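Local structure of peptide ABC transporter, peptide-binding protein (Thermus thermophilus, 2D5W) at residues 18-24 with 193-197; 318-322 with 403-407; 361-367 with 531-536. The protein binds oligopeptides, here captured with a pentapeptide, and probably delivers them to an ABC-type peptide transporter. All coordinates share one frame; numbering follows the deposited sequence.

How the contacts relate
From the N terminus, the chain leaves strand 7-12, passes through the loop 18-24 and runs on for 168 residues before the end of helix 182-194 returns to that loop and closes contact 1. Contacts 2 and 3 come later and cross: helix 315-320 opens contact 2, the loop 361-367 opens contact 3, strand 401-410 then closes contact 2, and helix 524-541 closes contact 3. Contact 2 joins a short helix to strand 401-410, an inner strand of the mixed sheet; contact 3 fastens a loop to a long helix. Contacts 1 and 3 lie on opposite sides of the chain's centre, with nearest atoms about 21 Å apart, and no two contacts touch.

Contact 1 (18-24 with 193-197); sequences VLAGDFL and FLKFA
The inverse gamma turn centred on D22 meets 193-197, where the chain leaves helix 182-194, with F193 resting against the turn and A197 CB 3.8 Å from V18 CB, facing G21. The edge of F193 points at the face of F23 in a T-shaped pair: CE1 of F193 lies 4.0 Å from CE2 of F23, the planes 88° apart. F193 CD1 also approaches the carbonyl oxygen of G21 at 3.3 Å, near the plane of its ring, while its CZ meets L24 CD1. Within this solute-binding fold the contact joins the loop between strand 7-12 and helix 31-40 to 193-197, and V110 of helix 101-112 touches F23, L24 and F193. An alanine in place of F193 is likely to leave a gap beside G21 and deprive the F23 face of its aromatic partner. Earlier in the loop, L19 N donates to A197 O at 3.0 Å, in the carbonyl plane and on a lone pair. V18 CG1, anti to its carbonyl carbon (chi1 -67°), reaches L194 CD2. G21 comes so close that a side chain there would run into F196 O. The D22 carboxylate bonds to the backbone N of I27 and S28 and pairs with K33.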
loop_
_atom_site.group_PDB
_atom_site.type_symbol
_atom_site.label_atom_id
_atom_site.label_comp_id
_atom_site.label_asym_id
_atom_site.label_seq_id
_atom_site.Cartn_x
_atom_site.Cartn_y
_atom_site.Cartn_z
ATOM N N VAL A 18 -10.916 8.543 1.750
ATOM C CA VAL A 18 -11.990 8.469 0.757
ATOM C C VAL A 18 -12.238 6.983 0.519
ATOM O O VAL A 18 -11.414 6.148 0.910
ATOM C CB VAL A 18 -11.621 9.161 -0.587
ATOM C CG1 VAL A 18 -11.492 10.659 -0.378
ATOM C CG2 VAL A 18 -10.338 8.581 -1.151
ATOM N N LEU A 19 -13.350 6.648 -0.129
ATOM C CA LEU A 19 -13.684 5.248 -0.338
ATOM C C LEU A 19 -14.511 4.996 -1.592
ATOM O O LEU A 19 -15.278 5.859 -2.024
ATOM C CB LEU A 19 -14.474 4.747 0.875
ATOM C CG LEU A 19 -14.824 3.264 1.009
ATOM C CD1 LEU A 19 -13.583 2.488 1.418
ATOM C CD2 LEU A 19 -15.923 3.085 2.055
ATOM N N ALA A 20 -14.329 3.810 -2.169
ATOM C CA ALA A 20 -15.089 3.340 -3.326
ATOM C C ALA A 20 -14.917 4.008 -4.687
ATOM O O ALA A 20 -14.581 3.334 -5.661
ATOM C CB ALA A 20 -16.579 3.307 -2.958
ATOM N N GLY A 21 -15.169 5.310 -4.765
ATOM C CA GLY A 21 -15.064 6.012 -6.035
ATOM C C GLY A 21 -13.662 6.318 -6.531
ATOM O O GLY A 21 -13.465 6.570 -7.720
ATOM N N ASP A 22 -12.694 6.298 -5.621
ATOM C CA ASP A 22 -11.287 6.579 -5.937
ATOM C C ASP A 22 -10.672 5.262 -6.419
ATOM O O ASP A 22 -9.683 4.777 -5.862
ATOM C CB ASP A 22 -10.612 7.081 -4.650
ATOM C CG ASP A 22 -9.147 7.426 -4.825
ATOM O OD1 ASP A 22 -8.766 7.991 -5.870
ATOM O OD2 ASP A 22 -8.376 7.153 -3.880
ATOM N N PHE A 23 -11.246 4.707 -7.486
ATOM C CA PHE A 23 -10.825 3.402 -7.980
ATOM C C PHE A 23 -9.431 3.244 -8.566
ATOM O O PHE A 23 -8.970 2.118 -8.744
ATOM C CB PHE A 23 -11.907 2.808 -8.911
ATOM C CG PHE A 23 -12.071 3.517 -10.228
ATOM C CD1 PHE A 23 -11.209 3.251 -11.287
ATOM C CD2 PHE A 23 -13.131 4.394 -10.433
ATOM C CE1 PHE A 23 -11.403 3.845 -12.533
ATOM C CE2 PHE A 23 -13.332 4.993 -11.678
ATOM C CZ PHE A 23 -12.466 4.714 -12.729
ATOM N N LEU A 24 -8.754 4.350 -8.858
ATOM C CA LEU A 24 -7.379 4.266 -9.344
ATOM C C LEU A 24 -6.447 4.568 -8.168
ATOM O O LEU A 24 -5.225 4.571 -8.311
ATOM C CB LEU A 24 -7.129 5.248 -10.491
ATOM C CG LEU A 24 -7.832 4.910 -11.812
ATOM C CD1 LEU A 24 -7.457 5.945 -12.862
ATOM C CD2 LEU A 24 -7.445 3.511 -12.278
ATOM N N PHE A 193 -13.285 11.950 -8.891
ATOM C CA PHE A 193 -13.354 10.846 -7.939
ATOM C C PHE A 193 -14.038 11.253 -6.635
ATOM O O PHE A 193 -14.816 10.482 -6.072
ATOM C CB PHE A 193 -11.949 10.310 -7.649
ATOM C CG PHE A 193 -11.246 9.769 -8.863
ATOM C CD1 PHE A 193 -11.731 8.644 -9.526
ATOM C CD2 PHE A 193 -10.112 10.402 -9.360
ATOM C CE1 PHE A 193 -11.097 8.157 -10.670
ATOM C CE2 PHE A 193 -9.470 9.924 -10.503
ATOM C CZ PHE A 193 -9.965 8.800 -11.159
ATOM N N LEU A 194 -13.767 12.466 -6.163
ATOM C CA LEU A 194 -14.363 12.931 -4.912
ATOM C C LEU A 194 -15.889 12.959 -4.928
ATOM O O LEU A 194 -16.521 12.762 -3.893
ATOM C CB LEU A 194 -13.814 14.312 -4.539
ATOM C CG LEU A 194 -12.349 14.312 -4.091
ATOM C CD1 LEU A 194 -11.858 15.740 -3.921
ATOM C CD2 LEU A 194 -12.207 13.532 -2.786
ATOM N N LYS A 195 -16.487 13.201 -6.090
ATOM C CA LYS A 195 -17.944 13.219 -6.180
ATOM C C LYS A 195 -18.533 11.854 -5.833
ATOM O O LYS A 195 -19.706 11.743 -5.476
ATOM C CB LYS A 195 -18.390 13.621 -7.589
ATOM C CG LYS A 195 -18.289 15.108 -7.871
ATOM C CD LYS A 195 -18.866 15.449 -9.235
ATOM C CE LYS A 195 -18.807 16.946 -9.494
ATOM N NZ LYS A 195 -17.413 17.470 -9.415
ATOM N N PHE A 196 -17.708 10.819 -5.931
ATOM C CA PHE A 196 -18.140 9.450 -5.662
ATOM C C PHE A 196 -17.359 8.788 -4.529
ATOM O O PHE A 196 -17.389 7.560 -4.405
ATOM C CB PHE A 196 -17.934 8.596 -6.917
ATOM C CG PHE A 196 -18.668 9.089 -8.130
ATOM C CD1 PHE A 196 -19.976 8.690 -8.377
ATOM C CD2 PHE A 196 -18.043 9.943 -9.035
ATOM C CE1 PHE A 196 -20.655 9.132 -9.513
ATOM C CE2 PHE A 196 -18.713 10.391 -10.174
ATOM C CZ PHE A 196 -20.020 9.984 -10.412
ATOM N N ALA A 197 -16.682 9.565 -3.687
ATOM C CA ALA A 197 -15.855 8.934 -2.665
ATOM C C ALA A 197 -15.827 9.526 -1.267
ATOM O O ALA A 197 -15.072 9.043 -0.424
ATOM C CB ALA A 197 -14.422 8.814 -3.196
#

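Contact 2 (318-322 with 403-407); sequences KDLGL and VRFEI
The end-to-end directions of 319-322 and 403-407 differ by 35°, with D319 facing V403 and L320 facing F405. No hydrogen bond joins the two segments. The helix finishes in a Schellman motif whose C-prime residue is G321, with positive phi; G321 N bonds weakly to K318 O, and the L322 side chain reaches I407. The strand is interrupted at F405, the centre of an inverse gamma turn, with E406 N bonded weakly to R404 O.

L320 carries most of the contact. Its CG stands anti to the carbonyl carbon (chi1 -64°), and the two methyls divide the work. CD2 sits over one face of the F405 ring, 4.2 Å from the centroid and displaced toward the rim, a CH-pi contact; it also meets R404 O at 3.6 Å. CD1 goes the other way along the strand, to I407 CG1 at 4.0 Å. The end of I407 continues the row, its CD1 3.9 Å from L322 CD2. At the other end V403 CG1 lies against the carboxylate carbon of D319, CG to CG1 3.4 Å, and the two side chains meet at a slant.

Around them, F405 is also met by the ring of W386, and strand 394-398 covers V403 with R396 and V398. This places the contact where a short helix packs on the mixed sheet of the solute-binding fold.

D319 presents its carboxyl group to a methyl, yet its charge is answered by R401 in a salt bridge and by Q315 NE2. The buried acid can therefore probably stay ionised, and the salt bridge to R401, on the same strand, adds a polar tie to the apolar fit of L320, L322, F405 and I407.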
loop_
_atom_site.group_PDB
_atom_site.type_symbol
_atom_site.label_atom_id
_atom_site.label_comp_id
_atom_site.label_asym_id
_atom_site.label_seq_id
_atom_site.Cartn_x
_atom_site.Cartn_y
_atom_site.Cartn_z
ATOM N N LYS A 318 18.154 21.451 0.704
ATOM C CA LYS A 318 19.539 21.799 0.403
ATOM C C LYS A 318 20.261 22.296 1.652
ATOM O O LYS A 318 21.431 21.987 1.859
ATOM C CB LYS A 318 19.599 22.861 -0.697
ATOM C CG LYS A 318 19.089 22.369 -2.047
ATOM C CD LYS A 318 19.385 23.362 -3.166
ATOM C CE LYS A 318 20.880 23.481 -3.435
ATOM N NZ LYS A 318 21.175 24.423 -4.556
ATOM N N ASP A 319 19.558 23.061 2.482
ATOM C CA ASP A 319 20.136 23.580 3.719
ATOM C C ASP A 319 20.618 22.432 4.603
ATOM O O ASP A 319 21.737 22.453 5.121
ATOM C CB ASP A 319 19.098 24.408 4.483
ATOM C CG ASP A 319 18.833 25.759 3.843
ATOM O OD1 ASP A 319 17.887 26.444 4.282
ATOM O OD2 ASP A 319 19.569 26.139 2.908
ATOM N N LEU A 320 19.763 21.428 4.767
ATOM C CA LEU A 320 20.088 20.267 5.589
ATOM C C LEU A 320 20.990 19.271 4.867
ATOM O O LEU A 320 21.545 18.365 5.487
ATOM C CB LEU A 320 18.805 19.558 6.023
ATOM C CG LEU A 320 17.864 20.343 6.935
ATOM C CD1 LEU A 320 16.593 19.536 7.174
ATOM C CD2 LEU A 320 18.567 20.641 8.247
ATOM N N GLY A 321 21.121 19.440 3.555
ATOM C CA GLY A 321 21.951 18.544 2.766
ATOM C C GLY A 321 21.364 17.150 2.612
ATOM O O GLY A 321 22.094 16.174 2.440
ATOM N N LEU A 322 20.039 17.051 2.650
ATOM C CA LEU A 322 19.384 15.752 2.530
ATOM C C LEU A 322 19.599 15.096 1.172
ATOM O O LEU A 322 19.416 13.890 1.026
ATOM C CB LEU A 322 17.886 15.887 2.813
ATOM C CG LEU A 322 17.551 16.435 4.203
ATOM C CD1 LEU A 322 16.046 16.441 4.408
ATOM C CD2 LEU A 322 18.217 15.579 5.266
ATOM N N VAL A 403 22.043 28.076 8.814
ATOM C CA VAL A 403 21.051 27.020 8.938
ATOM C C VAL A 403 21.364 26.098 10.110
ATOM O O VAL A 403 22.529 25.831 10.421
ATOM C CB VAL A 403 20.970 26.183 7.640
ATOM C CG1 VAL A 403 20.629 27.085 6.463
ATOM C CG2 VAL A 403 22.279 25.467 7.395
ATOM N N ARG A 404 20.305 25.629 10.761
ATOM C CA ARG A 404 20.422 24.726 11.901
ATOM C C ARG A 404 19.888 23.356 11.511
ATOM O O ARG A 404 18.921 23.252 10.754
ATOM C CB ARG A 404 19.611 25.256 13.083
ATOM C CG ARG A 404 20.111 26.566 13.642
ATOM C CD ARG A 404 19.233 27.059 14.779
ATOM N NE ARG A 404 19.124 26.093 15.869
ATOM C CZ ARG A 404 18.119 25.237 16.020
ATOM N NH1 ARG A 404 18.111 24.398 17.047
ATOM N NH2 ARG A 404 17.115 25.224 15.154
ATOM N N PHE A 405 20.505 22.304 12.036
ATOM C CA PHE A 405 20.055 20.964 11.706
ATOM C C PHE A 405 18.882 20.515 12.571
ATOM O O PHE A 405 19.027 19.695 13.481
ATOM C CB PHE A 405 21.210 19.962 11.802
ATOM C CG PHE A 405 21.068 18.784 10.869
ATOM C CD1 PHE A 405 22.126 18.401 10.050
ATOM C CD2 PHE A 405 19.874 18.068 10.796
ATOM C CE1 PHE A 405 21.998 17.325 9.169
ATOM C CE2 PHE A 405 19.738 16.990 9.918
ATOM C CZ PHE A 405 20.803 16.620 9.105
ATOM N N GLU A 406 17.726 21.102 12.286
ATOM C CA GLU A 406 16.475 20.742 12.939
ATOM C C GLU A 406 15.698 20.166 11.766
ATOM O O GLU A 406 15.400 20.875 10.801
ATOM C CB GLU A 406 15.751 21.966 13.493
ATOM C CG GLU A 406 14.404 21.630 14.114
ATOM C CD GLU A 406 13.657 22.855 14.597
ATOM O OE1 GLU A 406 14.185 23.566 15.477
ATOM O OE2 GLU A 406 12.543 23.106 14.093
ATOM N N ILE A 407 15.388 18.879 11.842
ATOM C CA ILE A 407 14.704 18.203 10.754
ATOM C C ILE A 407 13.294 17.768 11.130
ATOM O O ILE A 407 13.053 17.287 12.238
ATOM C CB ILE A 407 15.554 16.982 10.303
ATOM C CG1 ILE A 407 14.975 16.358 9.035
ATOM C CG2 ILE A 407 15.647 15.961 11.433
ATOM C CD1 ILE A 407 15.883 15.319 8.410
#

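Contact 3 (361-367 with 531-536); sequences PLFNPNV and FWRAQE
Q535 and the backbone of the loop 361-367 exchange two hydrogen bonds: Q535 NE2 donates to L362 O at 2.8 Å, nearly in its own amide plane, and Q535 OE1 accepts from N364 N at 3.1 Å. One side-chain amide thus bridges L362 and N364. N364 also begins an Asx turn, its OD1 accepting from N366 N at 2.8 Å, from above the carbonyl plane. Q535 NE2 has a second acceptor in F531 O one helical turn back, and T354 OG1 also bonds to Q535 OE1, so both ends of this buried amide are engaged and its flip is settled.

N364 returns the favour to helix 524-541. Its ND2 donates to W532 O at 3.1 Å, arriving on the opposite face of that carbonyl from the helical E536 N. A water accepts from ND2 and donates to E536 OE1, while a second water links that same oxygen to N366 O.

With CG anti to the backbone N (chi1 -176°), the N364 amide lies flat on the indole of W532, the planes only 10° apart, and N364 CB sits over the five-membered ring at 3.6 Å. N366 does the reverse: its amide stands at 90° to the indole and brings OD1 near CZ3. P365 CD packs against CZ2.

Toward the start of the loop, L362 CD1 covers one face of the F531 ring, 3.9 Å from the centroid, with Y146 and R527 also touching L362. At the far end V367 CG1 rests beside the helix backbone, 3.6 Å from Q535 O.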
loop_
_atom_site.group_PDB
_atom_site.type_symbol
_atom_site.label_atom_id
_atom_site.label_comp_id
_atom_site.label_asym_id
_atom_site.label_seq_id
_atom_site.Cartn_x
_atom_site.Cartn_y
_atom_site.Cartn_z
ATOM N N PRO A 361 11.576 -13.722 -2.674
ATOM C CA PRO A 361 12.883 -14.286 -3.031
ATOM C C PRO A 361 13.896 -13.305 -3.623
ATOM O O PRO A 361 15.084 -13.619 -3.712
ATOM C CB PRO A 361 12.525 -15.416 -3.998
ATOM C CG PRO A 361 11.251 -14.950 -4.613
ATOM C CD PRO A 361 10.497 -14.381 -3.430
ATOM N N LEU A 362 13.437 -12.125 -4.028
ATOM C CA LEU A 362 14.338 -11.122 -4.586
ATOM C C LEU A 362 15.186 -10.450 -3.500
ATOM O O LEU A 362 16.169 -9.780 -3.802
ATOM C CB LEU A 362 13.541 -10.058 -5.347
ATOM C CG LEU A 362 12.795 -10.552 -6.589
ATOM C CD1 LEU A 362 11.901 -9.439 -7.116
ATOM C CD2 LEU A 362 13.792 -10.999 -7.655
ATOM N N PHE A 363 14.791 -10.626 -2.242
ATOM C CA PHE A 363 15.501 -10.058 -1.097
ATOM C C PHE A 363 17.003 -10.346 -1.146
ATOM O O PHE A 363 17.414 -11.488 -1.337
ATOM C CB PHE A 363 14.901 -10.634 0.193
ATOM C CG PHE A 363 15.743 -10.414 1.423
ATOM C CD1 PHE A 363 15.880 -9.148 1.987
ATOM C CD2 PHE A 363 16.379 -11.491 2.037
ATOM C CE1 PHE A 363 16.634 -8.962 3.147
ATOM C CE2 PHE A 363 17.131 -11.315 3.192
ATOM C CZ PHE A 363 17.259 -10.049 3.748
ATOM N N ASN A 364 17.817 -9.307 -0.972
ATOM C CA ASN A 364 19.273 -9.462 -0.971
ATOM C C ASN A 364 19.799 -9.253 0.449
ATOM O O ASN A 364 19.797 -8.139 0.962
ATOM C CB ASN A 364 19.931 -8.442 -1.905
ATOM C CG ASN A 364 21.436 -8.643 -2.015
ATOM O OD1 ASN A 364 22.025 -9.418 -1.258
ATOM N ND2 ASN A 364 22.063 -7.940 -2.949
ATOM N N PRO A 365 20.266 -10.328 1.101
ATOM C CA PRO A 365 20.788 -10.238 2.469
ATOM C C PRO A 365 22.222 -9.723 2.569
ATOM O O PRO A 365 22.728 -9.512 3.671
ATOM C CB PRO A 365 20.686 -11.677 2.955
ATOM C CG PRO A 365 21.052 -12.444 1.720
ATOM C CD PRO A 365 20.259 -11.728 0.635
ATOM N N ASN A 366 22.857 -9.494 1.424
ATOM C CA ASN A 366 24.257 -9.079 1.395
ATOM C C ASN A 366 24.592 -7.604 1.180
ATOM O O ASN A 366 25.768 -7.263 1.047
ATOM C CB ASN A 366 24.982 -9.902 0.326
ATOM C CG ASN A 366 24.759 -11.393 0.489
ATOM O OD1 ASN A 366 24.633 -12.122 -0.496
ATOM N ND2 ASN A 366 24.716 -11.856 1.732
ATOM N N VAL A 367 23.594 -6.727 1.150
ATOM C CA VAL A 367 23.877 -5.311 0.927
ATOM C C VAL A 367 24.599 -4.654 2.101
ATOM O O VAL A 367 24.618 -5.183 3.214
ATOM C CB VAL A 367 22.585 -4.508 0.630
ATOM C CG1 VAL A 367 21.827 -5.155 -0.517
ATOM C CG2 VAL A 367 21.719 -4.416 1.882
ATOM N N PHE A 531 18.088 -7.669 -9.539
ATOM C CA PHE A 531 17.520 -6.994 -8.379
ATOM C C PHE A 531 18.534 -6.915 -7.236
ATOM O O PHE A 531 18.520 -5.963 -6.454
ATOM C CB PHE A 531 16.253 -7.712 -7.912
ATOM C CG PHE A 531 14.986 -7.142 -8.488
ATOM C CD1 PHE A 531 14.450 -5.957 -7.986
ATOM C CD2 PHE A 531 14.329 -7.785 -9.532
ATOM C CE1 PHE A 531 13.275 -5.424 -8.516
ATOM C CE2 PHE A 531 13.152 -7.258 -10.069
ATOM C CZ PHE A 531 12.626 -6.075 -9.559
ATOM N N TRP A 532 19.413 -7.910 -7.135
ATOM C CA TRP A 532 20.423 -7.899 -6.083
ATOM C C TRP A 532 21.411 -6.769 -6.328
ATOM O O TRP A 532 21.817 -6.076 -5.395
ATOM C CB TRP A 532 21.142 -9.251 -6.015
ATOM C CG TRP A 532 20.429 -10.242 -5.140
ATOM C CD1 TRP A 532 19.081 -10.314 -4.911
ATOM C CD2 TRP A 532 21.022 -11.295 -4.372
ATOM N NE1 TRP A 532 18.802 -11.341 -4.044
ATOM C CE2 TRP A 532 19.974 -11.962 -3.700
ATOM C CE3 TRP A 532 22.339 -11.740 -4.184
ATOM C CZ2 TRP A 532 20.201 -13.051 -2.851
ATOM C CZ3 TRP A 532 22.563 -12.825 -3.338
ATOM C CH2 TRP A 532 21.498 -13.466 -2.684
ATOM N N ARG A 533 21.786 -6.566 -7.587
ATOM C CA ARG A 533 22.711 -5.493 -7.924
ATOM C C ARG A 533 22.034 -4.152 -7.650
ATOM O O ARG A 533 22.664 -3.224 -7.147
ATOM C CB ARG A 533 23.137 -5.595 -9.393
ATOM C CG ARG A 533 23.533 -7.007 -9.818
ATOM C CD ARG A 533 24.350 -7.713 -8.742
ATOM N NE ARG A 533 24.257 -9.167 -8.852
ATOM C CZ ARG A 533 24.688 -10.014 -7.922
ATOM N NH1 ARG A 533 24.564 -11.323 -8.105
ATOM N NH2 ARG A 533 25.237 -9.556 -6.805
ATOM N N ALA A 534 20.746 -4.054 -7.970
ATOM C CA ALA A 534 20.007 -2.821 -7.728
ATOM C C ALA A 534 19.966 -2.512 -6.230
ATOM O O ALA A 534 20.098 -1.356 -5.823
ATOM C CB ALA A 534 18.589 -2.938 -8.279
ATOM N N GLN A 535 19.789 -3.543 -5.411
ATOM C CA GLN A 535 19.741 -3.350 -3.963
ATOM C C GLN A 535 21.095 -2.917 -3.400
ATOM O O GLN A 535 21.151 -2.171 -2.423
ATOM C CB GLN A 535 19.244 -4.623 -3.271
ATOM C CG GLN A 535 17.759 -4.893 -3.513
ATOM C CD GLN A 535 17.307 -6.245 -2.989
ATOM O OE1 GLN A 535 17.075 -6.427 -1.793
ATOM N NE2 GLN A 535 17.193 -7.210 -3.894
ATOM N N GLU A 536 22.182 -3.377 -4.015
ATOM C CA GLU A 536 23.518 -2.990 -3.565
ATOM C C GLU A 536 23.691 -1.481 -3.764
ATOM O O GLU A 536 24.188 -0.781 -2.880
ATOM C CB GLU A 536 24.594 -3.742 -4.357
ATOM C CG GLU A 536 24.725 -5.223 -4.019
ATOM C CD GLU A 536 25.550 -5.483 -2.766
ATOM O OE1 GLU A 536 25.690 -6.664 -2.383
ATOM O OE2 GLU A 536 26.065 -4.517 -2.164
HETATM O O HOH W 1 24.777 -8.590 -3.776
HETATM O O HOH W 2 27.765 -7.777 -0.954
#